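Local coordinates for protein citrate synthase (Mycobacterium tuberculosis, PDB 4TVM) that catalyses the condensation of acetyl-CoA with oxaloacetate and water to give citrate and CoA, a step of the Krebs cycle, at residues Y179-P190 against L201-A209; F106-L116 against I165-I174. One frame throughout, in Å; residues are numbered along the deposited sequence.

Contact 2 comes first along the chain. It closes a loop of 48 residues that holds helices 118-122 and 133-147, and it ties the end of helix 100-111 to the middle of helix 159-182. Contact 1 follows. It closes a short loop of ten residues, half of them already in helix 196-205, between the C-terminal end of helix 159-182, with the chain leaving it, and the end of helix 196-205. The two loops run in series, so they neither nest nor cross. Helix 159-182 serves both contacts. Their centres lie about 17 Å apart, yet they touch: Pro190 packs on Thr114, Tyr189 on Met115, and Leu203 on the backbone at Thr173.

Contact 1 of 2, residues Y179-P190 against L201-A209; sequences YKKSVGQPFLYP and LRLTFGFPA
Leu188 is the main bump of this contact. Its hollow is formed by Arg202, Gly206 and Pro208. CD2 of Leu188 sits 3.7 Å above the centre of one face of the Arg202 guanidinium and also reaches the backbone of Gly206. CD1 turns to the ring of Pro208, whose CG also meets CG of Pro186 at 3.8 Å. The Arg202 chain is extended from CG to NE. This carries the guanidinium alongside residues 188-190, where NH1 makes a weak bond to Tyr189 O. A water joins Tyr189 N to NH2 of Arg202, the latter weakly. In return, CD2 of Leu203 packs against the backbone of Leu188 and Tyr189 and the ring of Pro190.

Lys180 fills the hollow at the end of helix 196-205. Its chain bends at CB-CG (chi2 -57°), and NZ donates hydrogen bonds to Gly206 O (2.9 Å) and, within its own segment, to Gln185 OE1 (2.6 Å). A weak bond to Thr204 O adds a third acceptor. The Phe207 ring lies beyond, 4.9 Å from NZ to its centroid, an off-centre cation-pi contact. Three carbonyl-type oxygens would probably stabilise the lysine charge. Further along, CG2 of Thr204 lies over the face of the Phe205 ring and also comes 3.8 Å from CD2 of Tyr179.

The contact lies toward the periphery. Leu203 and Thr204 rest on Ala176 of helix 159-182, Leu201 packs on helix 216-229, and Tyr179 extends the packing to Pro379 and Met382.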
loop_
_atom_site.group_PDB
_atom_site.type_symbol
_atom_site.label_atom_id
_atom_site.label_comp_id
_atom_site.label_asym_id
_atom_site.label_seq_id
_atom_site.Cartn_x
_atom_site.Cartn_y
_atom_site.Cartn_z
ATOM N N TYR A 179 1.007 -21.851 3.332
ATOM C CA TYR A 179 0.082 -22.860 3.871
ATOM C C TYR A 179 0.874 -23.943 4.530
ATOM O O TYR A 179 0.627 -24.281 5.666
ATOM C CB TYR A 179 -0.792 -23.498 2.772
ATOM C CG TYR A 179 -1.612 -24.612 3.301
ATOM C CD1 TYR A 179 -2.687 -24.363 4.127
ATOM C CD2 TYR A 179 -1.295 -25.951 3.011
ATOM C CE1 TYR A 179 -3.444 -25.408 4.636
ATOM C CE2 TYR A 179 -2.042 -26.996 3.520
ATOM C CZ TYR A 179 -3.109 -26.715 4.336
ATOM O OH TYR A 179 -3.871 -27.732 4.845
ATOM N N LYS A 180 1.852 -24.487 3.837
ATOM C CA LYS A 180 2.584 -25.608 4.431
ATOM C C LYS A 180 3.208 -25.226 5.751
ATOM O O LYS A 180 3.264 -26.041 6.682
ATOM C CB LYS A 180 3.643 -26.140 3.478
ATOM C CG LYS A 180 3.037 -26.861 2.274
ATOM C CD LYS A 180 2.148 -27.994 2.751
ATOM C CE LYS A 180 1.924 -29.053 1.677
ATOM N NZ LYS A 180 1.083 -30.158 2.212
ATOM N N LYS A 181 3.661 -23.977 5.815
ATOM C CA LYS A 181 4.222 -23.419 7.020
ATOM C C LYS A 181 3.184 -23.297 8.125
ATOM O O LYS A 181 3.490 -23.511 9.282
ATOM C CB LYS A 181 4.820 -22.053 6.725
ATOM C CG LYS A 181 5.640 -21.469 7.883
ATOM C CD LYS A 181 6.859 -22.326 8.180
ATOM C CE LYS A 181 7.443 -22.005 9.539
ATOM N NZ LYS A 181 8.711 -22.778 9.709
ATOM N N SER A 182 1.950 -22.965 7.770
ATOM C CA SER A 182 0.905 -22.753 8.754
ATOM C C SER A 182 0.490 -24.052 9.436
ATOM O O SER A 182 -0.232 -24.056 10.430
ATOM C CB SER A 182 -0.297 -22.103 8.077
ATOM O OG SER A 182 -1.024 -23.041 7.297
ATOM N N VAL A 183 0.923 -25.161 8.867
ATOM C CA VAL A 183 0.673 -26.482 9.400
ATOM C C VAL A 183 2.084 -27.017 9.439
ATOM O O VAL A 183 3.031 -26.236 9.269
ATOM C CB VAL A 183 -0.311 -27.226 8.498
ATOM C CG1 VAL A 183 -1.687 -26.602 8.640
ATOM C CG2 VAL A 183 0.087 -27.174 7.014
ATOM N N GLY A 184 2.286 -28.294 9.677
ATOM C CA GLY A 184 3.658 -28.747 9.944
ATOM C C GLY A 184 4.415 -29.176 8.712
ATOM O O GLY A 184 5.498 -29.717 8.814
ATOM N N GLN A 185 3.888 -28.916 7.533
ATOM C CA GLN A 185 4.182 -29.826 6.431
ATOM C C GLN A 185 5.369 -29.496 5.511
ATOM O O GLN A 185 5.694 -28.332 5.285
ATOM C CB GLN A 185 2.914 -30.057 5.636
ATOM C CG GLN A 185 1.815 -30.620 6.517
ATOM C CD GLN A 185 0.456 -30.633 5.860
ATOM O OE1 GLN A 185 0.321 -30.531 4.629
ATOM N NE2 GLN A 185 -0.559 -30.802 6.671
ATOM N N PRO A 186 6.024 -30.541 4.985
ATOM C CA PRO A 186 7.119 -30.327 4.066
ATOM C C PRO A 186 6.685 -29.518 2.894
ATOM O O PRO A 186 5.536 -29.608 2.466
ATOM C CB PRO A 186 7.463 -31.732 3.565
ATOM C CG PRO A 186 6.806 -32.669 4.457
ATOM C CD PRO A 186 5.886 -31.956 5.378
ATOM N N PHE A 187 7.590 -28.747 2.340
ATOM C CA PHE A 187 7.260 -28.094 1.095
ATOM C C PHE A 187 7.523 -29.111 0.025
ATOM O O PHE A 187 8.472 -29.855 0.126
ATOM C CB PHE A 187 8.122 -26.880 0.820
ATOM C CG PHE A 187 7.970 -25.757 1.816
ATOM C CD1 PHE A 187 7.064 -25.799 2.884
ATOM C CD2 PHE A 187 8.727 -24.620 1.659
ATOM C CE1 PHE A 187 6.953 -24.717 3.761
ATOM C CE2 PHE A 187 8.615 -23.560 2.527
ATOM C CZ PHE A 187 7.726 -23.603 3.577
ATOM N N LEU A 188 6.690 -29.135 -1.008
ATOM C CA LEU A 188 6.993 -29.888 -2.244
ATOM C C LEU A 188 7.569 -28.942 -3.287
ATOM O O LEU A 188 7.636 -27.738 -3.053
ATOM C CB LEU A 188 5.714 -30.551 -2.791
ATOM C CG LEU A 188 5.452 -31.993 -2.324
ATOM C CD1 LEU A 188 5.713 -32.118 -0.837
ATOM C CD2 LEU A 188 4.033 -32.476 -2.651
ATOM N N TYR A 189 7.962 -29.482 -4.448
ATOM C CA TYR A 189 8.372 -28.665 -5.592
ATOM C C TYR A 189 7.391 -28.743 -6.753
ATOM O O TYR A 189 6.612 -29.652 -6.796
ATOM C CB TYR A 189 9.735 -29.095 -6.062
ATOM C CG TYR A 189 10.827 -28.677 -5.127
ATOM C CD1 TYR A 189 11.405 -27.406 -5.217
ATOM C CD2 TYR A 189 11.296 -29.545 -4.153
ATOM C CE1 TYR A 189 12.423 -27.020 -4.354
ATOM C CE2 TYR A 189 12.303 -29.180 -3.305
ATOM C CZ TYR A 189 12.858 -27.921 -3.407
ATOM O OH TYR A 189 13.870 -27.589 -2.554
ATOM N N PRO A 190 7.405 -27.762 -7.673
ATOM C CA PRO A 190 6.678 -27.856 -8.948
ATOM C C PRO A 190 6.915 -29.135 -9.749
ATOM O O PRO A 190 8.036 -29.602 -9.830
ATOM C CB PRO A 190 7.217 -26.660 -9.743
ATOM C CG PRO A 190 7.525 -25.644 -8.703
ATOM C CD PRO A 190 7.868 -26.377 -7.430
ATOM N N LEU A 201 -2.341 -26.774 -6.442
ATOM C CA LEU A 201 -3.083 -27.647 -5.534
ATOM C C LEU A 201 -2.232 -28.761 -4.935
ATOM O O LEU A 201 -2.466 -29.195 -3.812
ATOM C CB LEU A 201 -4.293 -28.238 -6.250
ATOM C CG LEU A 201 -5.577 -27.395 -6.251
ATOM C CD1 LEU A 201 -6.550 -27.875 -7.324
ATOM C CD2 LEU A 201 -6.247 -27.490 -4.890
ATOM N N ARG A 202 -1.270 -29.255 -5.683
ATOM C CA ARG A 202 -0.323 -30.253 -5.160
ATOM C C ARG A 202 0.593 -29.651 -4.118
ATOM O O ARG A 202 0.933 -30.297 -3.124
ATOM C CB ARG A 202 0.572 -30.785 -6.279
ATOM C CG ARG A 202 1.289 -32.086 -5.942
ATOM C CD ARG A 202 2.257 -32.519 -7.035
ATOM N NE ARG A 202 3.379 -33.314 -6.521
ATOM C CZ ARG A 202 4.635 -32.870 -6.383
ATOM N NH1 ARG A 202 4.959 -31.605 -6.675
ATOM N NH2 ARG A 202 5.582 -33.685 -5.921
ATOM N N LEU A 203 1.042 -28.421 -4.392
ATOM C CA LEU A 203 1.995 -27.746 -3.528
ATOM C C LEU A 203 1.323 -27.493 -2.205
ATOM O O LEU A 203 1.969 -27.486 -1.168
ATOM C CB LEU A 203 2.392 -26.428 -4.111
ATOM C CG LEU A 203 3.351 -26.434 -5.273
ATOM C CD1 LEU A 203 3.603 -24.980 -5.679
ATOM C CD2 LEU A 203 4.632 -27.093 -4.868
ATOM N N THR A 204 0.018 -27.282 -2.270
ATOM C CA THR A 204 -0.797 -26.952 -1.115
ATOM C C THR A 204 -1.172 -28.183 -0.340
ATOM O O THR A 204 -1.130 -28.187 0.888
ATOM C CB THR A 204 -2.093 -26.300 -1.578
ATOM O OG1 THR A 204 -1.782 -25.299 -2.547
ATOM C CG2 THR A 204 -2.818 -25.646 -0.435
ATOM N N PHE A 205 -1.531 -29.234 -1.058
ATOM C CA PHE A 205 -2.120 -30.404 -0.437
ATOM C C PHE A 205 -1.290 -31.660 -0.542
ATOM O O PHE A 205 -1.566 -32.618 0.132
ATOM C CB PHE A 205 -3.505 -30.641 -1.064
ATOM C CG PHE A 205 -4.489 -29.557 -0.734
ATOM C CD1 PHE A 205 -4.784 -29.265 0.606
ATOM C CD2 PHE A 205 -5.087 -28.818 -1.724
ATOM C CE1 PHE A 205 -5.672 -28.268 0.936
ATOM C CE2 PHE A 205 -5.982 -27.817 -1.396
ATOM C CZ PHE A 205 -6.270 -27.539 -0.067
ATOM N N GLY A 206 -0.281 -31.673 -1.388
ATOM C CA GLY A 206 0.568 -32.839 -1.543
ATOM C C GLY A 206 1.420 -33.126 -0.314
ATOM O O GLY A 206 1.875 -32.199 0.373
ATOM N N PHE A 207 1.606 -34.420 -0.028
ATOM C CA PHE A 207 2.623 -34.879 0.897
ATOM C C PHE A 207 3.684 -35.607 0.108
ATOM O O PHE A 207 3.439 -36.029 -1.008
ATOM C CB PHE A 207 2.027 -35.830 1.902
ATOM C CG PHE A 207 0.845 -35.277 2.625
ATOM C CD1 PHE A 207 1.023 -34.460 3.745
ATOM C CD2 PHE A 207 -0.450 -35.563 2.196
ATOM C CE1 PHE A 207 -0.074 -33.930 4.419
ATOM C CE2 PHE A 207 -1.550 -35.036 2.870
ATOM C CZ PHE A 207 -1.365 -34.218 3.976
ATOM N N PRO A 208 4.872 -35.795 0.690
ATOM C CA PRO A 208 5.823 -36.729 0.084
ATOM C C PRO A 208 5.491 -38.219 0.394
ATOM O O PRO A 208 6.092 -39.118 -0.192
ATOM C CB PRO A 208 7.155 -36.313 0.712
ATOM C CG PRO A 208 6.843 -35.085 1.544
ATOM C CD PRO A 208 5.413 -35.239 1.928
ATOM N N ALA A 209 4.537 -38.468 1.293
ATOM C CA ALA A 209 4.072 -39.826 1.608
ATOM C C ALA A 209 3.337 -40.569 0.479
ATOM O O ALA A 209 3.229 -41.795 0.515
ATOM C CB ALA A 209 3.194 -39.795 2.853
HETATM O O HOH W 1 8.434 -32.541 -4.656
#

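Contact 2 of 2, residues F106-L116 against I165-I174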
loop_
_atom_site.group_PDB
_atom_site.type_symbol
_atom_site.label_atom_id
_atom_site.label_comp_id
_atom_site.label_asym_id
_atom_site.label_seq_id
_atom_site.Cartn_x
_atom_site.Cartn_y
_atom_site.Cartn_z
ATOM N N PHE A 106 3.304 -18.140 -23.551
ATOM C CA PHE A 106 3.043 -17.445 -22.288
ATOM C C PHE A 106 2.932 -18.430 -21.119
ATOM O O PHE A 106 3.416 -18.195 -20.008
ATOM C CB PHE A 106 1.732 -16.684 -22.461
ATOM C CG PHE A 106 1.254 -15.984 -21.241
ATOM C CD1 PHE A 106 1.859 -14.809 -20.824
ATOM C CD2 PHE A 106 0.156 -16.461 -20.535
ATOM C CE1 PHE A 106 1.400 -14.133 -19.704
ATOM C CE2 PHE A 106 -0.312 -15.777 -19.423
ATOM C CZ PHE A 106 0.312 -14.613 -19.012
ATOM N N THR A 107 2.239 -19.523 -21.396
ATOM C CA THR A 107 2.041 -20.627 -20.488
ATOM C C THR A 107 3.336 -21.324 -20.234
ATOM O O THR A 107 3.609 -21.741 -19.120
ATOM C CB THR A 107 1.079 -21.616 -21.156
ATOM O OG1 THR A 107 -0.058 -20.875 -21.604
ATOM C CG2 THR A 107 0.660 -22.732 -20.219
ATOM N N GLY A 108 4.124 -21.486 -21.287
ATOM C CA GLY A 108 5.462 -22.072 -21.157
ATOM C C GLY A 108 6.370 -21.212 -20.287
ATOM O O GLY A 108 7.044 -21.722 -19.412
ATOM N N ARG A 109 6.348 -19.902 -20.530
ATOM C CA ARG A 109 7.177 -18.935 -19.829
ATOM C C ARG A 109 6.897 -18.949 -18.325
ATOM O O ARG A 109 7.813 -18.912 -17.505
ATOM C CB ARG A 109 6.932 -17.544 -20.432
ATOM C CG ARG A 109 8.108 -16.582 -20.343
ATOM C CD ARG A 109 7.854 -15.317 -21.167
ATOM N NE ARG A 109 8.291 -15.473 -22.561
ATOM C CZ ARG A 109 7.542 -15.303 -23.654
ATOM N NH1 ARG A 109 6.253 -14.949 -23.585
ATOM N NH2 ARG A 109 8.097 -15.497 -24.849
ATOM N N ILE A 110 5.627 -19.039 -17.959
ATOM C CA ILE A 110 5.250 -19.120 -16.555
ATOM C C ILE A 110 5.670 -20.465 -15.975
ATOM O O ILE A 110 6.043 -20.543 -14.808
ATOM C CB ILE A 110 3.724 -18.955 -16.376
ATOM C CG1 ILE A 110 3.295 -17.537 -16.721
ATOM C CG2 ILE A 110 3.285 -19.281 -14.954
ATOM C CD1 ILE A 110 1.799 -17.396 -16.883
ATOM N N GLN A 111 5.592 -21.533 -16.762
ATOM C CA GLN A 111 5.789 -22.870 -16.194
ATOM C C GLN A 111 7.240 -23.052 -15.796
ATOM O O GLN A 111 7.554 -23.825 -14.898
ATOM C CB GLN A 111 5.351 -23.968 -17.180
ATOM C CG GLN A 111 4.738 -25.194 -16.523
ATOM C CD GLN A 111 3.537 -24.866 -15.639
ATOM O OE1 GLN A 111 3.492 -25.236 -14.467
ATOM N NE2 GLN A 111 2.559 -24.169 -16.200
ATOM N N ARG A 112 8.128 -22.314 -16.447
ATOM C CA ARG A 112 9.555 -22.473 -16.199
ATOM C C ARG A 112 10.087 -21.488 -15.132
ATOM O O ARG A 112 11.268 -21.514 -14.844
ATOM C CB ARG A 112 10.363 -22.452 -17.537
ATOM C CG ARG A 112 10.304 -21.159 -18.351
ATOM C CD ARG A 112 10.896 -21.292 -19.772
ATOM N NE ARG A 112 10.940 -19.983 -20.460
ATOM C CZ ARG A 112 11.791 -18.983 -20.176
ATOM N NH1 ARG A 112 12.699 -19.129 -19.227
ATOM N NH2 ARG A 112 11.746 -17.825 -20.845
ATOM N N HIS A 113 9.217 -20.690 -14.508
ATOM C CA HIS A 113 9.623 -19.754 -13.434
ATOM C C HIS A 113 8.939 -19.959 -12.078
ATOM O O HIS A 113 8.913 -19.045 -11.238
ATOM C CB HIS A 113 9.384 -18.295 -13.864
ATOM C CG HIS A 113 10.340 -17.802 -14.906
ATOM N ND1 HIS A 113 10.267 -18.193 -16.225
ATOM C CD2 HIS A 113 11.384 -16.948 -14.825
ATOM C CE1 HIS A 113 11.230 -17.604 -16.912
ATOM N NE2 HIS A 113 11.918 -16.840 -16.085
ATOM N N THR A 114 8.418 -21.155 -11.838
ATOM C CA THR A 114 7.638 -21.404 -10.643
ATOM C C THR A 114 8.466 -21.762 -9.445
ATOM O O THR A 114 7.949 -21.780 -8.318
ATOM C CB THR A 114 6.668 -22.563 -10.841
ATOM O OG1 THR A 114 7.370 -23.645 -11.434
ATOM C CG2 THR A 114 5.499 -22.160 -11.723
ATOM N N MET A 115 9.727 -22.109 -9.666
ATOM C CA MET A 115 10.599 -22.433 -8.557
ATOM C C MET A 115 11.182 -21.140 -8.016
ATOM O O MET A 115 11.636 -20.312 -8.792
ATOM C CB MET A 115 11.718 -23.351 -9.008
ATOM C CG MET A 115 12.115 -24.349 -7.934
ATOM S SD MET A 115 13.310 -25.578 -8.459
ATOM C CE MET A 115 12.240 -26.630 -9.464
ATOM N N LEU A 116 11.121 -20.973 -6.697
ATOM C CA LEU A 116 11.835 -19.925 -5.989
ATOM C C LEU A 116 13.303 -20.285 -5.848
ATOM O O LEU A 116 13.668 -21.464 -5.728
ATOM C CB LEU A 116 11.339 -19.780 -4.544
ATOM C CG LEU A 116 9.873 -19.848 -4.194
ATOM C CD1 LEU A 116 9.711 -19.633 -2.702
ATOM C CD2 LEU A 116 9.100 -18.804 -4.952
ATOM N N ILE A 165 6.063 -12.158 -15.307
ATOM C CA ILE A 165 6.139 -13.607 -15.356
ATOM C C ILE A 165 6.471 -14.171 -13.994
ATOM O O ILE A 165 5.747 -15.017 -13.468
ATOM C CB ILE A 165 7.182 -14.079 -16.404
ATOM C CG1 ILE A 165 6.823 -13.548 -17.800
ATOM C CG2 ILE A 165 7.213 -15.581 -16.474
ATOM C CD1 ILE A 165 5.352 -13.762 -18.178
ATOM N N ARG A 166 7.578 -13.710 -13.428
ATOM C CA ARG A 166 8.000 -14.141 -12.094
ATOM C C ARG A 166 6.889 -14.079 -11.049
ATOM O O ARG A 166 6.787 -14.954 -10.196
ATOM C CB ARG A 166 9.160 -13.282 -11.627
ATOM C CG ARG A 166 10.505 -13.921 -11.849
ATOM C CD ARG A 166 11.589 -12.904 -12.067
ATOM N NE ARG A 166 12.847 -13.588 -12.271
ATOM C CZ ARG A 166 14.022 -12.980 -12.393
ATOM N NH1 ARG A 166 14.102 -11.648 -12.324
ATOM N NH2 ARG A 166 15.119 -13.712 -12.583
ATOM N N LEU A 167 6.059 -13.051 -11.099
ATOM C CA LEU A 167 4.949 -12.930 -10.138
ATOM C C LEU A 167 3.853 -13.925 -10.413
ATOM O O LEU A 167 3.337 -14.548 -9.498
ATOM C CB LEU A 167 4.352 -11.522 -10.168
ATOM C CG LEU A 167 4.972 -10.526 -9.184
ATOM C CD1 LEU A 167 4.754 -9.095 -9.636
ATOM C CD2 LEU A 167 4.362 -10.736 -7.814
ATOM N N LEU A 168 3.464 -14.058 -11.669
ATOM C CA LEU A 168 2.389 -14.985 -12.003
ATOM C C LEU A 168 2.799 -16.420 -11.706
ATOM O O LEU A 168 1.968 -17.238 -11.308
ATOM C CB LEU A 168 2.010 -14.866 -13.474
ATOM C CG LEU A 168 1.170 -13.650 -13.803
ATOM C CD1 LEU A 168 1.168 -13.476 -15.311
ATOM C CD2 LEU A 168 -0.241 -13.837 -13.273
ATOM N N ALA A 169 4.079 -16.725 -11.910
ATOM C CA ALA A 169 4.590 -18.090 -11.643
ATOM C C ALA A 169 4.794 -18.324 -10.181
ATOM O O ALA A 169 4.343 -19.324 -9.657
ATOM C CB ALA A 169 5.899 -18.350 -12.359
ATOM N N LYS A 170 5.513 -17.415 -9.531
ATOM C CA LYS A 170 5.999 -17.666 -8.169
ATOM C C LYS A 170 5.022 -17.393 -7.035
ATOM O O LYS A 170 5.221 -17.911 -5.945
ATOM C CB LYS A 170 7.263 -16.882 -7.905
ATOM C CG LYS A 170 8.333 -17.210 -8.896
ATOM C CD LYS A 170 9.673 -16.644 -8.477
ATOM C CE LYS A 170 10.773 -17.412 -9.207
ATOM N NZ LYS A 170 11.103 -16.714 -10.462
ATOM N N LEU A 171 3.985 -16.599 -7.275
ATOM C CA LEU A 171 3.055 -16.267 -6.214
ATOM C C LEU A 171 2.183 -17.409 -5.760
ATOM O O LEU A 171 1.885 -17.489 -4.571
ATOM C CB LEU A 171 2.177 -15.129 -6.603
ATOM C CG LEU A 171 1.512 -14.557 -5.347
ATOM C CD1 LEU A 171 2.414 -13.530 -4.741
ATOM C CD2 LEU A 171 0.180 -13.916 -5.668
ATOM N N PRO A 172 1.762 -18.307 -6.687
ATOM C CA PRO A 172 1.117 -19.495 -6.136
ATOM C C PRO A 172 2.043 -20.371 -5.358
ATOM O O PRO A 172 1.636 -20.942 -4.365
ATOM C CB PRO A 172 0.684 -20.231 -7.380
ATOM C CG PRO A 172 0.310 -19.131 -8.289
ATOM C CD PRO A 172 1.501 -18.241 -8.141
ATOM N N THR A 173 3.285 -20.485 -5.796
ATOM C CA THR A 173 4.273 -21.234 -5.051
ATOM C C THR A 173 4.454 -20.713 -3.645
ATOM O O THR A 173 4.531 -21.489 -2.716
ATOM C CB THR A 173 5.606 -21.110 -5.744
ATOM O OG1 THR A 173 5.442 -21.531 -7.108
ATOM C CG2 THR A 173 6.641 -21.962 -5.074
ATOM N N ILE A 174 4.507 -19.393 -3.511
ATOM C CA ILE A 174 4.646 -18.738 -2.221
ATOM C C ILE A 174 3.451 -18.951 -1.317
ATOM O O ILE A 174 3.608 -19.101 -0.122
ATOM C CB ILE A 174 4.787 -17.217 -2.436
ATOM C CG1 ILE A 174 6.099 -16.911 -3.131
ATOM C CG2 ILE A 174 4.780 -16.438 -1.113
ATOM C CD1 ILE A 174 6.208 -15.470 -3.536
#
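Ile165, Ala169 and Thr173 face the end of helix 100-111 and the turn after it, in the mainly helical fold of citrate synthase. The helical segments 106-111 and 165-174 cross at -52°, with axes 9.0 Å apart at closest approach. The chain then leaves the first helix and runs on along the second. Ala169 marks the narrow point: its CA lies 4.6 Å from that of Thr114.

The apolar contacts come in two groups. Near the helix crossing, CZ of Phe106 meets CD1 of Leu168, and the Phe106 ring is covered on one face by Ile110 CD1. CG2 of Ile110 packs against the methyl of Ala169 at 3.8 Å. CG1 of Ile165 meets CD of Arg109, the two side chains crossing at a slant, while CG2 of Ile165 comes over one face of the His113 ring, 4.0 Å from ND1. At the other end, CD2 of Leu116 reaches CB of Lys170 and CG1 of Ile174, and its CG touches CG2 of Thr173. Beyond these residues, Leu168 packs on helices 383-403 and 85-94, and Ile174 on helix 133-147.

The polar contacts gather round the turn. Within its own segment, ND1 of His113 donates to Arg109 O at 2.9 Å, the oxygen lying 25° out of the ring plane, and this bond helps to fix the ring over Ile165. The Lys170 chain passes along the backbone carbonyls of His113 and Met115, with NZ near the edge of the His113 ring. Arg166 turns to a salt bridge with Asp150. Thr173 has OG1 anti to its carbonyl carbon (chi1 -55°), which aims the hydroxyl at the turn: it donates to a lone pair of Thr114 O, in the carbonyl plane, at 2.8 Å.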